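Local coordinates for Tle cognate immunity protein 4 C-terminal domain-containing protein (Pseudomonas aeruginosa PAO1, PDB 4R1D) that probably protects the bacterium from its own type VI secretion effector, the lipase Tle4, by binding it as the cognate immunity protein Tli4, at residues 70-78 with 119-130; 89-97 with 109-119. One frame throughout, in Å; residues are numbered along the deposited sequence.

Contact 1: residues 70-78 with 119-130; sequences RKIDFGNES and EQHAVEISRALA
Arg70 and Glu119 approach from opposite directions and join in a side-on, two-bond salt bridge whose guanidinium and carboxylate planes lie only 20° apart. Arg70 NE reaches the syn lone pair of Glu119 OE2 at 2.8 Å, and Arg70 NH2 takes Glu119 OE1, also at 2.8 Å, so two nearly straight bonds fix the rotation of both flat groups. Glu119 stretches out to this point, its CG anti to the backbone N (chi1 -174°). The CH-pi contact lies further along the helix: Ser126 CB sits over the centre of the Phe74 ring, 3.4 Å from its centroid. Val123 uses both methyls, CG2 against Ile72 CD1 (4.1 Å) and CG1 against Phe74 CE1. Past the ring, Ala130 CB rests on Ser78 CB at 3.6 Å. A weaker polar link comes from Arg127 NH1, which gives a weak bond to Asp73 O (3.3 Å). One water donates to both Ser78 OG and Ser126 O, and Ser78 OG also hydrogen-bonds Tyr98 O. An Asx turn at Asp73 and a type I' turn over Gly75 to Ser78 shape the hairpin. Helix 119-132 thus packs across the edge strand 68-73 and its turn, while its Ala122 and Leu129 reach strand 107-115.

Contact 2: residues 89-97 with 109-119; sequences ASKTYLLDT and RWKGKVSVDRE
Tyr93 and Val114 form a hydrogen-bonded antiparallel pair, with Tyr93 N to Val114 O at 2.8 Å and Val114 N returning to Tyr93 O. Leu95 with Gly112 and Thr97 with Trp110 repeat the pattern, and Val116 N to Lys91 O (2.9 Å) extends it beyond the strand. On the face carrying Tyr93, Val116 CG2 lies over the phenol ring, 3.9 Å from its centroid and offset toward the rim. Leu95 CB packs on Val114 CG2 at 3.9 Å. Thr97 OG1, held between its backbone N and carbonyl carbon (chi1 69°), donates to a lone pair of Trp110 O at 2.6 Å; that oxygen therefore accepts from both N and OG1 of Thr97. On the other face Arg109 grips Asp96 side-on: NE meets OD1 and NH2 meets OD2, each at 2.9 Å, with the planes turned 36° apart. Lys111 lays its CG against Leu94 CD1 (3.7 Å). Further out, Tyr98 OH also bonds Asp96 OD2, Leu30 O receives Trp110 NE1, and one water joins Tyr93 OH, Val116 O and Glu119 OE1. Ser115 OG bonds Asp402 of the partner protein chain, and Lys91 forms a salt bridge with its Glu405. This hairpin lies between strands 79-84 and 33-38, with helix 119-132 covering the face of Thr97, Trp110 and Val114.

In the fold
Contact 2 is nested inside the chain loop closed by contact 1; their centres are about 12 Å apart, and both lie in the N-terminal domain of the immunity protein. Glu119 belongs to both. Strand 107-115 leads through a short 3-10 segment into helix 119-132, which lies over the hairpin of contact 2. Ser126 OG comes within 3.3 Å of Thr97 CG2, Ala122 CB within 3.5 Å of Val114 CG1, and Phe74 CE2 within 3.6 Å of Thr97 CG2, so the two contacts pack directly against each other. The partner protein chain, probably the Tle4 lipase, lies mainly against contact 2 and touches the helix of contact 1 at His121 and Ile125, consistent with this region forming part of the binding surface.

Contact 1: residues 70-78 with 119-130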
loop_
_atom_site.group_PDB
_atom_site.type_symbol
_atom_site.label_atom_id
_atom_site.label_comp_id
_atom_site.label_asym_id
_atom_site.label_seq_id
_atom_site.Cartn_x
_atom_site.Cartn_y
_atom_site.Cartn_z
ATOM N N ARG B 70 -29.354 11.486 0.394
ATOM C CA ARG B 70 -30.642 10.981 -0.067
ATOM C C ARG B 70 -30.614 9.509 -0.420
ATOM O O ARG B 70 -29.564 8.942 -0.724
ATOM C CB ARG B 70 -31.157 11.789 -1.271
ATOM C CG ARG B 70 -30.160 11.959 -2.413
ATOM C CD ARG B 70 -30.669 12.965 -3.453
ATOM N NE ARG B 70 -29.569 13.688 -4.095
ATOM C CZ ARG B 70 -28.947 14.736 -3.559
ATOM N NH1 ARG B 70 -29.320 15.192 -2.368
ATOM N NH2 ARG B 70 -27.952 15.331 -4.202
ATOM N N LYS B 71 -31.788 8.893 -0.362
ATOM C CA LYS B 71 -31.977 7.564 -0.902
ATOM C C LYS B 71 -32.628 7.700 -2.270
ATOM O O LYS B 71 -33.671 8.347 -2.407
ATOM C CB LYS B 71 -32.851 6.736 0.029
ATOM C CG LYS B 71 -32.998 5.288 -0.391
ATOM C CD LYS B 71 -33.849 4.532 0.614
ATOM C CE LYS B 71 -34.105 3.109 0.165
ATOM N NZ LYS B 71 -35.030 2.422 1.108
ATOM N N ILE B 72 -31.999 7.110 -3.283
ATOM C CA ILE B 72 -32.462 7.224 -4.653
ATOM C C ILE B 72 -33.095 5.925 -5.144
ATOM O O ILE B 72 -32.552 4.839 -4.934
ATOM C CB ILE B 72 -31.308 7.643 -5.597
ATOM C CG1 ILE B 72 -30.753 9.011 -5.174
ATOM C CG2 ILE B 72 -31.776 7.681 -7.045
ATOM C CD1 ILE B 72 -29.427 9.367 -5.817
ATOM N N ASP B 73 -34.245 6.050 -5.803
ATOM C CA ASP B 73 -34.948 4.905 -6.381
ATOM C C ASP B 73 -34.595 4.789 -7.862
ATOM O O ASP B 73 -34.944 5.663 -8.657
ATOM C CB ASP B 73 -36.462 5.081 -6.190
ATOM C CG ASP B 73 -37.272 3.910 -6.740
ATOM O OD1 ASP B 73 -36.696 2.834 -7.004
ATOM O OD2 ASP B 73 -38.502 4.065 -6.897
ATOM N N PHE B 74 -33.884 3.724 -8.233
ATOM C CA PHE B 74 -33.403 3.565 -9.603
ATOM C C PHE B 74 -34.381 2.812 -10.497
ATOM O O PHE B 74 -34.043 2.456 -11.626
ATOM C CB PHE B 74 -32.055 2.825 -9.634
ATOM C CG PHE B 74 -30.941 3.547 -8.922
ATOM C CD1 PHE B 74 -30.563 4.812 -9.319
ATOM C CD2 PHE B 74 -30.259 2.944 -7.873
ATOM C CE1 PHE B 74 -29.532 5.486 -8.677
ATOM C CE2 PHE B 74 -29.222 3.611 -7.224
ATOM C CZ PHE B 74 -28.860 4.878 -7.624
ATOM N N GLY B 75 -35.584 2.565 -9.992
ATOM C CA GLY B 75 -36.526 1.707 -10.685
ATOM C C GLY B 75 -36.106 0.254 -10.531
ATOM O O GLY B 75 -34.999 -0.034 -10.064
ATOM N N ASN B 76 -36.990 -0.661 -10.916
ATOM C CA ASN B 76 -36.689 -2.085 -10.870
ATOM C C ASN B 76 -36.214 -2.565 -9.500
ATOM O O ASN B 76 -35.350 -3.437 -9.404
ATOM C CB ASN B 76 -35.674 -2.437 -11.962
ATOM C CG ASN B 76 -36.283 -2.382 -13.349
ATOM O OD1 ASN B 76 -36.019 -1.461 -14.129
ATOM N ND2 ASN B 76 -37.118 -3.369 -13.662
ATOM N N GLU B 77 -36.815 -1.995 -8.454
ATOM C CA GLU B 77 -36.483 -2.249 -7.041
ATOM C C GLU B 77 -35.035 -1.975 -6.627
ATOM O O GLU B 77 -34.636 -2.305 -5.517
ATOM C CB GLU B 77 -36.929 -3.637 -6.550
ATOM C CG GLU B 77 -36.897 -4.753 -7.570
ATOM C CD GLU B 77 -38.177 -4.824 -8.372
ATOM O OE1 GLU B 77 -38.158 -5.394 -9.482
ATOM O OE2 GLU B 77 -39.207 -4.305 -7.886
ATOM N N SER B 78 -34.263 -1.358 -7.507
ATOM C CA SER B 78 -32.890 -1.010 -7.171
ATOM C C SER B 78 -32.854 0.339 -6.464
ATOM O O SER B 78 -33.610 1.246 -6.819
ATOM C CB SER B 78 -32.031 -0.988 -8.435
ATOM O OG SER B 78 -30.711 -0.574 -8.134
ATOM N N GLU B 119 -23.983 13.934 -10.840
ATOM C CA GLU B 119 -24.980 13.124 -10.153
ATOM C C GLU B 119 -26.040 12.513 -11.070
ATOM O O GLU B 119 -26.354 11.328 -10.951
ATOM C CB GLU B 119 -25.660 13.902 -9.025
ATOM C CG GLU B 119 -26.611 13.024 -8.209
ATOM C CD GLU B 119 -27.349 13.770 -7.113
ATOM O OE1 GLU B 119 -26.998 14.933 -6.824
ATOM O OE2 GLU B 119 -28.291 13.186 -6.540
ATOM N N GLN B 120 -26.609 13.318 -11.959
ATOM C CA GLN B 120 -27.663 12.832 -12.848
ATOM C C GLN B 120 -27.131 11.717 -13.738
ATOM O O GLN B 120 -27.830 10.739 -14.015
ATOM C CB GLN B 120 -28.204 13.963 -13.728
ATOM C CG GLN B 120 -28.827 15.123 -12.974
ATOM C CD GLN B 120 -29.036 16.340 -13.868
ATOM O OE1 GLN B 120 -28.159 17.203 -13.978
ATOM N NE2 GLN B 120 -30.196 16.408 -14.518
ATOM N N HIS B 121 -25.896 11.880 -14.202
ATOM C CA HIS B 121 -25.269 10.880 -15.054
ATOM C C HIS B 121 -25.090 9.564 -14.306
ATOM O O HIS B 121 -25.394 8.493 -14.832
ATOM C CB HIS B 121 -23.919 11.369 -15.572
ATOM C CG HIS B 121 -23.193 10.343 -16.385
ATOM N ND1 HIS B 121 -23.718 9.807 -17.542
ATOM C CD2 HIS B 121 -22.001 9.732 -16.193
ATOM C CE1 HIS B 121 -22.873 8.919 -18.034
ATOM N NE2 HIS B 121 -21.824 8.856 -17.235
ATOM N N ALA B 122 -24.592 9.647 -13.077
ATOM C CA ALA B 122 -24.462 8.453 -12.236
ATOM C C ALA B 122 -25.817 7.770 -12.059
ATOM O O ALA B 122 -25.928 6.544 -12.140
ATOM C CB ALA B 122 -23.881 8.825 -10.881
ATOM N N VAL B 123 -26.855 8.562 -11.813
ATOM C CA VAL B 123 -28.190 8.004 -11.638
ATOM C C VAL B 123 -28.629 7.214 -12.873
ATOM O O VAL B 123 -29.117 6.092 -12.753
ATOM C CB VAL B 123 -29.234 9.083 -11.259
ATOM C CG1 VAL B 123 -30.634 8.516 -11.330
ATOM C CG2 VAL B 123 -28.958 9.616 -9.860
ATOM N N GLU B 124 -28.425 7.775 -14.059
ATOM C CA GLU B 124 -28.826 7.085 -15.284
ATOM C C GLU B 124 -28.078 5.759 -15.457
ATOM O O GLU B 124 -28.650 4.772 -15.924
ATOM C CB GLU B 124 -28.642 7.975 -16.519
ATOM C CG GLU B 124 -28.946 7.267 -17.831
ATOM C CD GLU B 124 -30.340 6.638 -17.858
ATOM O OE1 GLU B 124 -31.277 7.202 -17.240
ATOM O OE2 GLU B 124 -30.495 5.575 -18.498
ATOM N N ILE B 125 -26.805 5.733 -15.073
ATOM C CA ILE B 125 -26.026 4.500 -15.150
ATOM C C ILE B 125 -26.632 3.404 -14.262
ATOM O O ILE B 125 -26.760 2.259 -14.691
ATOM C CB ILE B 125 -24.535 4.732 -14.796
ATOM C CG1 ILE B 125 -23.837 5.512 -15.914
ATOM C CG2 ILE B 125 -23.828 3.404 -14.584
ATOM C CD1 ILE B 125 -22.434 5.974 -15.556
ATOM N N SER B 126 -27.007 3.764 -13.035
ATOM C CA SER B 126 -27.629 2.819 -12.111
ATOM C C SER B 126 -29.023 2.401 -12.578
ATOM O O SER B 126 -29.393 1.239 -12.449
ATOM C CB SER B 126 -27.688 3.393 -10.698
ATOM O OG SER B 126 -26.396 3.385 -10.100
ATOM N N ARG B 127 -29.791 3.347 -13.112
ATOM C CA ARG B 127 -31.077 3.013 -13.728
ATOM C C ARG B 127 -30.884 1.950 -14.801
ATOM O O ARG B 127 -31.614 0.955 -14.857
ATOM C CB ARG B 127 -31.719 4.239 -14.388
ATOM C CG ARG B 127 -31.713 5.517 -13.571
ATOM C CD ARG B 127 -33.016 5.745 -12.842
ATOM N NE ARG B 127 -34.191 5.504 -13.678
ATOM C CZ ARG B 127 -35.422 5.389 -13.189
ATOM N NH1 ARG B 127 -35.623 5.513 -11.886
ATOM N NH2 ARG B 127 -36.451 5.153 -13.992
ATOM N N ALA B 128 -29.905 2.177 -15.668
ATOM C CA ALA B 128 -29.639 1.276 -16.780
ATOM C C ALA B 128 -29.152 -0.082 -16.278
ATOM O O ALA B 128 -29.547 -1.118 -16.801
ATOM C CB ALA B 128 -28.625 1.894 -17.742
ATOM N N LEU B 129 -28.295 -0.067 -15.260
ATOM C CA LEU B 129 -27.830 -1.309 -14.648
ATOM C C LEU B 129 -29.007 -2.150 -14.164
ATOM O O LEU B 129 -29.045 -3.362 -14.378
ATOM C CB LEU B 129 -26.879 -1.023 -13.473
ATOM C CG LEU B 129 -26.319 -2.262 -12.763
ATOM C CD1 LEU B 129 -25.667 -3.225 -13.759
ATOM C CD2 LEU B 129 -25.325 -1.875 -11.664
ATOM N N ALA B 130 -29.969 -1.502 -13.516
ATOM C CA ALA B 130 -31.111 -2.226 -12.950
ATOM C C ALA B 130 -32.011 -2.803 -14.044
ATOM O O ALA B 130 -32.635 -3.850 -13.861
ATOM C CB ALA B 130 -31.905 -1.330 -12.018
HETATM O O HOH W 1 -34.245 0.794 -13.768
HETATM O O HOH W 2 -28.758 -0.284 -10.379
#

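Contact 2: residues 89-97 with 109-119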
loop_
_atom_site.group_PDB
_atom_site.type_symbol
_atom_site.label_atom_id
_atom_site.label_comp_id
_atom_site.label_asym_id
_atom_site.label_seq_id
_atom_site.Cartn_x
_atom_site.Cartn_y
_atom_site.Cartn_z
ATOM N N ALA B 89 -15.470 16.267 2.480
ATOM C CA ALA B 89 -15.660 16.261 1.031
ATOM C C ALA B 89 -16.520 17.436 0.570
ATOM O O ALA B 89 -17.431 17.854 1.275
ATOM C CB ALA B 89 -16.296 14.941 0.584
ATOM N N SER B 90 -16.230 17.958 -0.614
ATOM C CA SER B 90 -17.063 19.006 -1.199
ATOM C C SER B 90 -17.365 18.751 -2.675
ATOM O O SER B 90 -18.259 19.382 -3.252
ATOM C CB SER B 90 -16.396 20.370 -1.031
ATOM O OG SER B 90 -15.223 20.452 -1.809
ATOM N N LYS B 91 -16.628 17.832 -3.295
ATOM C CA LYS B 91 -16.789 17.612 -4.733
ATOM C C LYS B 91 -17.280 16.219 -5.114
ATOM O O LYS B 91 -17.664 15.985 -6.268
ATOM C CB LYS B 91 -15.488 17.920 -5.455
ATOM C CG LYS B 91 -14.938 19.285 -5.072
ATOM C CD LYS B 91 -13.804 19.706 -5.981
ATOM C CE LYS B 91 -13.353 21.137 -5.671
ATOM N NZ LYS B 91 -12.389 21.210 -4.532
ATOM N N THR B 92 -17.249 15.299 -4.154
ATOM C CA THR B 92 -17.616 13.915 -4.425
ATOM C C THR B 92 -18.517 13.330 -3.355
ATOM O O THR B 92 -18.376 13.621 -2.160
ATOM C CB THR B 92 -16.381 12.988 -4.586
ATOM O OG1 THR B 92 -15.630 12.957 -3.365
ATOM C CG2 THR B 92 -15.490 13.467 -5.734
ATOM N N TYR B 93 -19.452 12.506 -3.820
ATOM C CA TYR B 93 -20.327 11.719 -2.974
ATOM C C TYR B 93 -19.845 10.279 -2.979
ATOM O O TYR B 93 -19.057 9.873 -3.833
ATOM C CB TYR B 93 -21.737 11.681 -3.573
ATOM C CG TYR B 93 -22.425 13.015 -3.766
ATOM C CD1 TYR B 93 -22.499 13.944 -2.741
ATOM C CD2 TYR B 93 -23.026 13.326 -4.973
ATOM C CE1 TYR B 93 -23.150 15.165 -2.930
ATOM C CE2 TYR B 93 -23.671 14.529 -5.168
ATOM C CZ TYR B 93 -23.730 15.443 -4.146
ATOM O OH TYR B 93 -24.382 16.641 -4.357
ATOM N N LEU B 94 -20.349 9.512 -2.021
ATOM C CA LEU B 94 -20.326 8.068 -2.098
ATOM C C LEU B 94 -21.728 7.661 -2.509
ATOM O O LEU B 94 -22.710 8.078 -1.876
ATOM C CB LEU B 94 -20.023 7.495 -0.721
ATOM C CG LEU B 94 -19.768 5.994 -0.616
ATOM C CD1 LEU B 94 -18.598 5.584 -1.521
ATOM C CD2 LEU B 94 -19.493 5.641 0.841
ATOM N N LEU B 95 -21.827 6.879 -3.577
ATOM C CA LEU B 95 -23.101 6.314 -3.999
ATOM C C LEU B 95 -23.047 4.807 -3.811
ATOM O O LEU B 95 -22.304 4.110 -4.502
ATOM C CB LEU B 95 -23.393 6.662 -5.454
ATOM C CG LEU B 95 -24.661 6.034 -6.041
ATOM C CD1 LEU B 95 -25.875 6.423 -5.211
ATOM C CD2 LEU B 95 -24.835 6.436 -7.498
ATOM N N ASP B 96 -23.811 4.324 -2.838
ATOM C CA ASP B 96 -23.852 2.902 -2.500
ATOM C C ASP B 96 -25.102 2.275 -3.132
ATOM O O ASP B 96 -26.200 2.402 -2.583
ATOM C CB ASP B 96 -23.897 2.775 -0.983
ATOM C CG ASP B 96 -23.650 1.357 -0.488
ATOM O OD1 ASP B 96 -23.328 0.504 -1.322
ATOM O OD2 ASP B 96 -23.770 1.129 0.742
ATOM N N THR B 97 -24.948 1.620 -4.281
ATOM C CA THR B 97 -26.110 1.073 -4.997
ATOM C C THR B 97 -26.352 -0.403 -4.711
ATOM O O THR B 97 -25.415 -1.211 -4.673
ATOM C CB THR B 97 -26.026 1.235 -6.527
ATOM O OG1 THR B 97 -24.995 0.393 -7.048
ATOM C CG2 THR B 97 -25.790 2.701 -6.944
ATOM N N ARG B 109 -24.138 -5.441 -4.401
ATOM C CA ARG B 109 -23.770 -4.123 -3.913
ATOM C C ARG B 109 -22.722 -3.537 -4.855
ATOM O O ARG B 109 -21.750 -4.202 -5.185
ATOM C CB ARG B 109 -23.193 -4.210 -2.504
ATOM C CG ARG B 109 -22.794 -2.862 -1.944
ATOM C CD ARG B 109 -22.085 -2.998 -0.603
ATOM N NE ARG B 109 -22.099 -1.737 0.133
ATOM C CZ ARG B 109 -21.508 -1.548 1.311
ATOM N NH1 ARG B 109 -20.839 -2.535 1.887
ATOM N NH2 ARG B 109 -21.585 -0.365 1.915
ATOM N N TRP B 110 -22.932 -2.302 -5.295
ATOM C CA TRP B 110 -22.003 -1.658 -6.205
ATOM C C TRP B 110 -21.794 -0.232 -5.713
ATOM O O TRP B 110 -22.620 0.654 -5.956
ATOM C CB TRP B 110 -22.547 -1.677 -7.634
ATOM C CG TRP B 110 -21.636 -0.983 -8.617
ATOM C CD1 TRP B 110 -20.286 -1.166 -8.765
ATOM C CD2 TRP B 110 -22.017 0.003 -9.583
ATOM N NE1 TRP B 110 -19.802 -0.351 -9.779
ATOM C CE2 TRP B 110 -20.845 0.377 -10.291
ATOM C CE3 TRP B 110 -23.235 0.603 -9.925
ATOM C CZ2 TRP B 110 -20.860 1.319 -11.312
ATOM C CZ3 TRP B 110 -23.243 1.551 -10.956
ATOM C CH2 TRP B 110 -22.066 1.890 -11.631
ATOM N N LYS B 111 -20.703 -0.019 -4.991
ATOM C CA LYS B 111 -20.508 1.244 -4.288
ATOM C C LYS B 111 -19.266 1.958 -4.781
ATOM O O LYS B 111 -18.212 1.350 -4.949
ATOM C CB LYS B 111 -20.394 1.000 -2.779
ATOM C CG LYS B 111 -20.108 2.264 -1.955
ATOM C CD LYS B 111 -19.943 1.936 -0.480
ATOM C CE LYS B 111 -18.744 1.038 -0.238
ATOM N NZ LYS B 111 -18.501 0.812 1.216
ATOM N N GLY B 112 -19.390 3.259 -5.013
ATOM C CA GLY B 112 -18.233 4.021 -5.429
ATOM C C GLY B 112 -18.482 5.508 -5.382
ATOM O O GLY B 112 -19.594 5.953 -5.120
ATOM N N LYS B 113 -17.437 6.285 -5.636
ATOM C CA LYS B 113 -17.575 7.737 -5.577
ATOM C C LYS B 113 -18.156 8.308 -6.861
ATOM O O LYS B 113 -17.903 7.804 -7.958
ATOM C CB LYS B 113 -16.222 8.379 -5.256
ATOM C CG LYS B 113 -15.747 8.061 -3.860
ATOM C CD LYS B 113 -14.474 8.797 -3.503
ATOM C CE LYS B 113 -13.257 7.964 -3.846
ATOM N NZ LYS B 113 -12.032 8.548 -3.249
ATOM N N VAL B 114 -18.938 9.378 -6.707
ATOM C CA VAL B 114 -19.572 10.049 -7.824
ATOM C C VAL B 114 -19.369 11.559 -7.653
ATOM O O VAL B 114 -19.438 12.078 -6.545
ATOM C CB VAL B 114 -21.080 9.712 -7.852
ATOM C CG1 VAL B 114 -21.848 10.691 -8.719
ATOM C CG2 VAL B 114 -21.290 8.262 -8.302
ATOM N N SER B 115 -19.103 12.264 -8.744
ATOM C CA SER B 115 -18.927 13.710 -8.642
ATOM C C SER B 115 -20.258 14.410 -8.410
ATOM O O SER B 115 -21.274 14.044 -8.992
ATOM C CB SER B 115 -18.228 14.284 -9.878
ATOM O OG SER B 115 -16.817 14.159 -9.773
ATOM N N VAL B 116 -20.239 15.420 -7.552
ATOM C CA VAL B 116 -21.429 16.228 -7.312
ATOM C C VAL B 116 -22.038 16.682 -8.637
ATOM O O VAL B 116 -23.244 16.546 -8.859
ATOM C CB VAL B 116 -21.091 17.454 -6.459
ATOM C CG1 VAL B 116 -22.304 18.379 -6.357
ATOM C CG2 VAL B 116 -20.642 17.020 -5.081
ATOM N N ASP B 117 -21.195 17.201 -9.525
ATOM C CA ASP B 117 -21.688 17.754 -10.782
ATOM C C ASP B 117 -21.915 16.680 -11.844
ATOM O O ASP B 117 -22.210 16.990 -13.000
ATOM C CB ASP B 117 -20.771 18.874 -11.293
ATOM C CG ASP B 117 -19.419 18.370 -11.742
ATOM O OD1 ASP B 117 -19.130 17.168 -11.563
ATOM O OD2 ASP B 117 -18.635 19.186 -12.270
ATOM N N ARG B 118 -21.796 15.415 -11.442
ATOM C CA ARG B 118 -22.108 14.308 -12.340
ATOM C C ARG B 118 -23.232 13.428 -11.815
ATOM O O ARG B 118 -23.419 12.306 -12.300
ATOM C CB ARG B 118 -20.864 13.453 -12.585
ATOM C CG ARG B 118 -19.751 14.212 -13.278
ATOM C CD ARG B 118 -18.624 13.298 -13.687
ATOM N NE ARG B 118 -17.449 14.073 -14.063
ATOM C CZ ARG B 118 -16.636 13.757 -15.059
ATOM N NH1 ARG B 118 -16.874 12.675 -15.787
ATOM N NH2 ARG B 118 -15.584 14.524 -15.319
ATOM N N GLU B 119 -23.983 13.934 -10.840
ATOM C CA GLU B 119 -24.980 13.124 -10.153
ATOM C C GLU B 119 -26.040 12.513 -11.070
ATOM O O GLU B 119 -26.354 11.328 -10.951
ATOM C CB GLU B 119 -25.660 13.902 -9.025
ATOM C CG GLU B 119 -26.611 13.024 -8.209
ATOM C CD GLU B 119 -27.349 13.770 -7.113
ATOM O OE1 GLU B 119 -26.998 14.933 -6.824
ATOM O OE2 GLU B 119 -28.291 13.186 -6.540
HETATM O O HOH W 3 -18.237 17.770 -8.509
HETATM O O HOH W 4 -25.416 16.952 -7.193
HETATM O O HOH W 5 -22.402 3.152 -7.152
#